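Local coordinates for protein vacuolar aminopeptidase 1 (Saccharomyces cerevisiae, PDB 5JGF) that removes amino acids one by one from the N-terminus of peptides as a zinc-dependent dodecameric vacuolar aminopeptidase, and is the major cargo of the cytoplasm-to-vacuole targeting pathway, at residues D[132-137]-D[158-163]; D[97-102]-D[112-117]; D[149-154]-D[224-229]. One frame throughout, in Å; residues are numbered along the deposited sequence.

Contact 1: residues D[132-137]-D[158-163]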
# COMPACT_ATOMS: atom_id res chain seq x y z
N LEU D 132 17.81 7.04 38.73
CA LEU D 132 19.19 6.86 38.29
C LEU D 132 20.25 7.59 39.10
O LEU D 132 20.18 8.80 39.31
CB LEU D 132 19.32 7.30 36.83
CG LEU D 132 18.36 6.65 35.83
CD1 LEU D 132 18.64 7.19 34.43
CD2 LEU D 132 18.52 5.13 35.86
N GLY D 133 21.25 6.83 39.55
CA GLY D 133 22.35 7.41 40.29
C GLY D 133 23.47 7.63 39.30
O GLY D 133 23.36 7.23 38.14
N ILE D 134 24.54 8.29 39.73
CA ILE D 134 25.67 8.53 38.86
C ILE D 134 26.93 8.03 39.55
O ILE D 134 27.04 8.10 40.77
CB ILE D 134 25.80 10.04 38.52
CG1 ILE D 134 26.92 10.25 37.49
CG2 ILE D 134 26.05 10.85 39.80
CD1 ILE D 134 26.93 11.65 36.88
N GLY D 135 27.87 7.51 38.78
CA GLY D 135 29.09 7.00 39.38
C GLY D 135 30.10 6.59 38.34
O GLY D 135 29.79 6.52 37.15
N GLY D 136 31.32 6.32 38.79
CA GLY D 136 32.34 5.93 37.85
C GLY D 136 33.72 6.41 38.25
O GLY D 136 33.98 6.69 39.42
N ARG D 137 34.59 6.52 37.25
CA ARG D 137 35.97 6.93 37.47
C ARG D 137 36.25 8.40 37.18
O ARG D 137 35.83 8.94 36.15
CB ARG D 137 36.88 6.06 36.60
CG ARG D 137 38.37 6.29 36.80
CD ARG D 137 39.17 5.42 35.84
NE ARG D 137 40.56 5.32 36.24
CZ ARG D 137 41.48 4.62 35.59
NH1 ARG D 137 42.73 4.58 36.04
NH2 ARG D 137 41.17 3.97 34.48
N LEU D 158 21.43 8.41 46.40
CA LEU D 158 20.82 9.55 45.73
C LEU D 158 20.65 9.37 44.22
O LEU D 158 21.63 9.19 43.50
CB LEU D 158 21.64 10.83 45.97
CG LEU D 158 21.11 12.08 45.25
CD1 LEU D 158 19.75 12.46 45.81
CD2 LEU D 158 22.09 13.23 45.40
N PRO D 159 19.39 9.38 43.74
CA PRO D 159 19.17 9.24 42.30
C PRO D 159 19.20 10.67 41.75
O PRO D 159 18.25 11.43 41.92
CB PRO D 159 17.79 8.60 42.23
CG PRO D 159 17.08 9.20 43.40
CD PRO D 159 18.14 9.22 44.50
N VAL D 160 20.31 11.03 41.13
CA VAL D 160 20.48 12.38 40.59
C VAL D 160 19.73 12.64 39.28
O VAL D 160 19.46 13.79 38.94
CB VAL D 160 21.98 12.72 40.36
CG1 VAL D 160 22.77 12.51 41.65
CG2 VAL D 160 22.55 11.85 39.23
N CYS D 161 19.42 11.57 38.55
CA CYS D 161 18.74 11.67 37.26
C CYS D 161 17.53 10.76 37.15
O CYS D 161 17.34 9.83 37.93
CB CYS D 161 19.71 11.29 36.12
SG CYS D 161 21.03 12.47 35.86
N ARG D 162 16.71 11.05 36.14
CA ARG D 162 15.51 10.28 35.84
C ARG D 162 15.07 10.70 34.45
O ARG D 162 15.02 11.89 34.15
CB ARG D 162 14.40 10.57 36.86
CG ARG D 162 13.07 9.87 36.58
CD ARG D 162 12.06 10.15 37.71
NE ARG D 162 10.74 9.57 37.47
CZ ARG D 162 9.88 10.01 36.55
NH1 ARG D 162 10.21 11.04 35.77
NH2 ARG D 162 8.70 9.43 36.40
N ILE D 163 14.80 9.72 33.59
CA ILE D 163 14.35 9.99 32.22
C ILE D 163 12.83 9.88 32.30
O ILE D 163 12.27 8.79 32.39
CB ILE D 163 14.90 8.94 31.24
CG1 ILE D 163 16.42 8.83 31.41
CG2 ILE D 163 14.55 9.33 29.80
CD1 ILE D 163 17.06 7.69 30.64
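Leu132 and Cys161 meet backbone to backbone and make the tight centre of this contact. Leu132 N gives its hydrogen to Cys161 O at 2.9 Å, and Cys161 N answers Leu132 O at 3.0 Å. Val160 N comes as near to Leu132 O but is badly angled for a bond: two residues of the loop are set against one of the strand, a classic beta bulge in a single antiparallel bridge. Leu132 CB rests 3.4 Å from Cys161 O, and from there its CD1 methyl reaches the CG1 and CD1 of Ile163, the two chains crossing obliquely. Further along the strand, Ile134 CG2 touches Val160 CG2 at 3.7 Å, these side chains lying at about a right angle; each of the two methyls sits between its own backbone N and carbonyl carbon. The loop passes close to Gly133, whose CA lies 3.7 Å from Leu158 O. Beyond Ile134 the strand parts from the loop. The looser end is the partly exposed Leu158, whose side chain stays clear of the strand and packs on Tyr221 of helix 216-226 and on Gly250 of a neighbouring subunit. The guanidinium of Arg162 is engaged elsewhere, in a salt bridge with Asp129 and hydrogen bonds to Ser436 and Arg441 of that neighbouring subunit. Two backbone bonds inside an apolar surround thus pin the loop to the strand's start, while the same loop also packs against a neighbouring subunit of the dodecamer.

Contact 2: residues D[97-102]-D[112-117]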
# COMPACT_ATOMS: atom_id res chain seq x y z
N VAL D 97 24.30 3.64 30.79
CA VAL D 97 24.18 4.92 30.10
C VAL D 97 25.43 5.71 30.48
O VAL D 97 25.77 5.82 31.66
CB VAL D 97 22.91 5.68 30.54
CG1 VAL D 97 22.89 7.07 29.94
CG2 VAL D 97 21.67 4.91 30.10
N LYS D 98 26.13 6.24 29.48
CA LYS D 98 27.37 6.97 29.70
C LYS D 98 27.22 8.47 29.50
O LYS D 98 26.60 8.91 28.53
CB LYS D 98 28.44 6.48 28.73
CG LYS D 98 28.86 5.03 28.89
CD LYS D 98 29.75 4.87 30.11
CE LYS D 98 30.41 3.50 30.16
NZ LYS D 98 31.36 3.44 31.31
N LEU D 99 27.79 9.27 30.40
CA LEU D 99 27.74 10.71 30.20
C LEU D 99 28.60 10.96 28.97
O LEU D 99 29.62 10.30 28.78
CB LEU D 99 28.33 11.47 31.39
CG LEU D 99 27.34 12.01 32.41
CD1 LEU D 99 26.68 10.86 33.15
CD2 LEU D 99 28.06 12.93 33.38
N LYS D 100 28.20 11.90 28.13
CA LYS D 100 28.97 12.22 26.93
C LYS D 100 30.23 13.00 27.32
O LYS D 100 30.30 13.54 28.43
CB LYS D 100 28.12 13.03 25.95
CG LYS D 100 27.14 12.16 25.16
CD LYS D 100 26.12 13.00 24.40
CE LYS D 100 25.27 12.13 23.49
NZ LYS D 100 23.89 12.71 23.36
N PRO D 101 31.23 13.06 26.43
CA PRO D 101 32.48 13.79 26.69
C PRO D 101 32.16 15.19 27.20
O PRO D 101 32.84 15.73 28.07
CB PRO D 101 33.15 13.80 25.32
CG PRO D 101 32.79 12.44 24.80
CD PRO D 101 31.31 12.35 25.14
N VAL D 102 31.10 15.77 26.64
CA VAL D 102 30.62 17.08 27.08
C VAL D 102 29.15 16.79 27.41
O VAL D 102 28.33 16.61 26.51
CB VAL D 102 30.68 18.14 25.95
CG1 VAL D 102 30.06 19.45 26.44
CG2 VAL D 102 32.13 18.37 25.53
N GLY D 112 17.27 21.25 34.31
CA GLY D 112 18.66 20.91 34.09
C GLY D 112 18.68 19.48 33.56
O GLY D 112 17.98 18.61 34.09
N ARG D 113 19.44 19.26 32.49
CA ARG D 113 19.56 17.94 31.88
C ARG D 113 21.02 17.68 31.56
O ARG D 113 21.82 18.61 31.52
CB ARG D 113 18.75 17.88 30.57
CG ARG D 113 17.24 18.03 30.74
CD ARG D 113 16.53 17.94 29.40
NE ARG D 113 16.87 19.06 28.52
CZ ARG D 113 16.46 19.17 27.26
NH1 ARG D 113 15.69 18.23 26.73
NH2 ARG D 113 16.82 20.22 26.53
N ILE D 114 21.38 16.42 31.36
CA ILE D 114 22.76 16.08 31.00
C ILE D 114 22.75 15.25 29.73
O ILE D 114 21.89 14.38 29.55
CB ILE D 114 23.49 15.29 32.12
CG1 ILE D 114 22.66 14.08 32.55
CG2 ILE D 114 23.79 16.21 33.29
CD1 ILE D 114 23.39 13.16 33.51
N ALA D 115 23.70 15.53 28.84
CA ALA D 115 23.80 14.80 27.59
C ALA D 115 24.47 13.45 27.86
O ALA D 115 25.54 13.40 28.47
CB ALA D 115 24.62 15.60 26.59
N VAL D 116 23.84 12.37 27.42
CA VAL D 116 24.35 11.03 27.64
C VAL D 116 24.22 10.17 26.39
O VAL D 116 23.57 10.56 25.42
CB VAL D 116 23.60 10.32 28.79
CG1 VAL D 116 23.72 11.14 30.08
CG2 VAL D 116 22.13 10.15 28.43
N ALA D 117 24.85 9.00 26.42
CA ALA D 117 24.80 8.07 25.30
C ALA D 117 24.59 6.65 25.84
O ALA D 117 25.00 6.33 26.95
CB ALA D 117 26.10 8.14 24.51
O HOH W 1 21.65 12.91 25.59
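Lys98 and Ala117 form an antiparallel hydrogen-bonded pair: Lys98 N reaches Ala117 O at 2.8 Å, and Ala117 N returns to Lys98 O at 2.7 Å. One step on, Leu99 faces Val116 as a non-hydrogen-bonded pair, and Lys100 N then bonds Ala115 O at 3.1 Å. On one face Val97 CG1, anti to its backbone N (chi1 173°), presses on Val116 CB and CG2, both at 3.5 Å, while Leu99 CD1 meets Ile114 CD1 at 4.0 Å. The aliphatic chain of Lys100 runs over residues 115-116, CD against Ala115 CB at 3.7 Å, and its NZ makes a weak bond to Val116 O. A water accepts from both Lys100 NZ and Val116 N, tying the ammonium to the backbone a second time.

Outside this shell, Glu181 holds Lys100 NZ in a salt bridge, and Asn407 of a neighbouring subunit donates to Val116 O. Lys98 NZ makes salt bridges with Asp237 and Asp239, and Leu240 of the same strand 233-242 backs Val97, Leu99 and Ile114. Consecutive in the chain and antiparallel, with strand 233-242 beside 96-99, the strands form a beta hairpin with a long connection, part of the six-stranded antiparallel sheet of this M18 peptidase, the side chain of Lys98 about 10 Å from that of the zinc ligand Glu299.

Contact 3: residues D[149-154]-D[224-229]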
# COMPACT_ATOMS: atom_id res chain seq x y z
N LYS D 149 45.88 11.07 39.13
CA LYS D 149 45.37 10.00 39.98
C LYS D 149 43.94 9.66 39.61
O LYS D 149 43.28 10.41 38.89
CB LYS D 149 45.45 10.41 41.45
CG LYS D 149 46.87 10.52 42.00
CD LYS D 149 46.87 10.97 43.45
CE LYS D 149 48.30 11.08 44.00
NZ LYS D 149 48.31 11.52 45.43
N SER D 150 43.46 8.53 40.11
CA SER D 150 42.10 8.09 39.84
C SER D 150 41.30 7.93 41.12
O SER D 150 41.83 7.58 42.17
CB SER D 150 42.13 6.76 39.09
OG SER D 150 40.83 6.22 38.96
N ALA D 151 40.00 8.21 41.02
CA ALA D 151 39.11 8.08 42.16
C ALA D 151 37.77 7.58 41.63
O ALA D 151 37.38 7.90 40.51
CB ALA D 151 38.92 9.43 42.84
N LEU D 152 37.10 6.77 42.44
CA LEU D 152 35.79 6.24 42.06
C LEU D 152 34.74 6.95 42.90
O LEU D 152 34.93 7.16 44.10
CB LEU D 152 35.74 4.74 42.32
CG LEU D 152 35.91 3.80 41.12
CD1 LEU D 152 36.97 4.32 40.15
CD2 LEU D 152 36.26 2.42 41.63
N VAL D 153 33.64 7.33 42.26
CA VAL D 153 32.55 8.00 42.95
C VAL D 153 31.23 7.26 42.70
O VAL D 153 31.11 6.50 41.74
CB VAL D 153 32.42 9.47 42.50
CG1 VAL D 153 33.67 10.25 42.92
CG2 VAL D 153 32.25 9.55 40.98
N ASP D 154 30.26 7.49 43.58
CA ASP D 154 28.97 6.82 43.48
C ASP D 154 27.95 7.63 44.29
O ASP D 154 28.12 7.81 45.49
CB ASP D 154 29.11 5.41 44.05
CG ASP D 154 27.82 4.64 44.07
OD1 ASP D 154 27.79 3.54 44.67
OD2 ASP D 154 26.83 5.11 43.47
N LYS D 224 33.23 16.72 45.31
CA LYS D 224 32.91 16.54 46.72
C LYS D 224 32.91 15.05 47.08
O LYS D 224 33.45 14.65 48.11
CB LYS D 224 31.55 17.15 47.04
CG LYS D 224 31.10 16.95 48.48
CD LYS D 224 29.68 17.47 48.71
CE LYS D 224 29.22 17.16 50.13
NZ LYS D 224 27.82 17.60 50.39
N LEU D 225 32.30 14.23 46.23
CA LEU D 225 32.24 12.79 46.47
C LEU D 225 33.64 12.18 46.54
O LEU D 225 33.91 11.31 47.37
CB LEU D 225 31.45 12.09 45.37
CG LEU D 225 29.94 12.34 45.28
CD1 LEU D 225 29.37 11.54 44.11
CD2 LEU D 225 29.26 11.92 46.58
N ALA D 226 34.53 12.64 45.66
CA ALA D 226 35.89 12.12 45.60
C ALA D 226 36.81 12.78 46.63
O ALA D 226 37.86 12.23 46.96
CB ALA D 226 36.46 12.32 44.20
N GLY D 227 36.41 13.94 47.12
CA GLY D 227 37.23 14.64 48.10
C GLY D 227 38.36 15.43 47.46
O GLY D 227 39.46 15.50 48.01
N VAL D 228 38.10 16.02 46.30
CA VAL D 228 39.10 16.82 45.61
C VAL D 228 38.49 18.15 45.20
O VAL D 228 37.29 18.36 45.36
CB VAL D 228 39.63 16.10 44.35
CG1 VAL D 228 40.23 14.76 44.73
CG2 VAL D 228 38.50 15.92 43.34
N GLU D 229 39.32 19.05 44.67
CA GLU D 229 38.84 20.35 44.23
C GLU D 229 38.43 20.27 42.77
O GLU D 229 38.98 19.48 42.01
CB GLU D 229 39.93 21.41 44.40
CG GLU D 229 40.42 21.59 45.83
CD GLU D 229 39.31 21.94 46.79
OE1 GLU D 229 38.55 22.89 46.51
OE2 GLU D 229 39.19 21.26 47.83
O HOH W 2 34.29 8.69 46.94
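Apolar contacts between Val153 and the helix end at Leu225 and Ala226 carry this strand-to-helix contact. Val153 CG1, anti to its own carbonyl carbon (chi1 -65°), points its methyl at Ala226 CB, 3.7 Å away, and at Leu225 CB, 3.8 Å away. Ala226 CB also meets Ala151 CB at 4.0 Å, two residues back on the same face of the strand, so that one small methyl is shared by two strand residues. Leu225 CD1 reaches further along, to Val153 CB and the backbone of Asp154, where it lies 4.2 Å from the O atom.

The polar link is indirect: one water donates to Leu225 O at 2.7 Å and to Leu152 O at 3.3 Å, bridging helix and strand backbones. The carboxylate of Asp154 has its partner elsewhere, OD2 being hydrogen-bonded to Thr156 OG1.

Neighbouring groups extend the apolar patch, with Leu138 of strand 132-140 touching both Val153 and Ala226, and Leu238 touching Val153. Gly227, with positive phi, is the C-prime residue of a Schellman motif ending helix 216-226; the C-terminal end of the helix, capped in this way, packs on an outermost strand, within this chain, of the antiparallel sheet.

From the N terminus, contact 2 comes first: 97-102 and 112-117 close a short loop before the chain goes on to strand 132-140. Contact 1 then opens at 132-137, and strand 149-154 follows before 158-163 closes it; that strand opens contact 3, which closes only at 224-229, so contacts 1 and 3 cross while contact 2 stands in series with both. All three reach the same six-stranded sheet. Contacts 1 and 2 touch where Cys161 SG packs on Ile114 CD1, and contacts 1 and 3 touch where strands 132-140 and 149-154 lie side by side, as at Gly136 and Val153. Together they tie a hairpin, an interface loop and the end of helix 216-226 to one sheet.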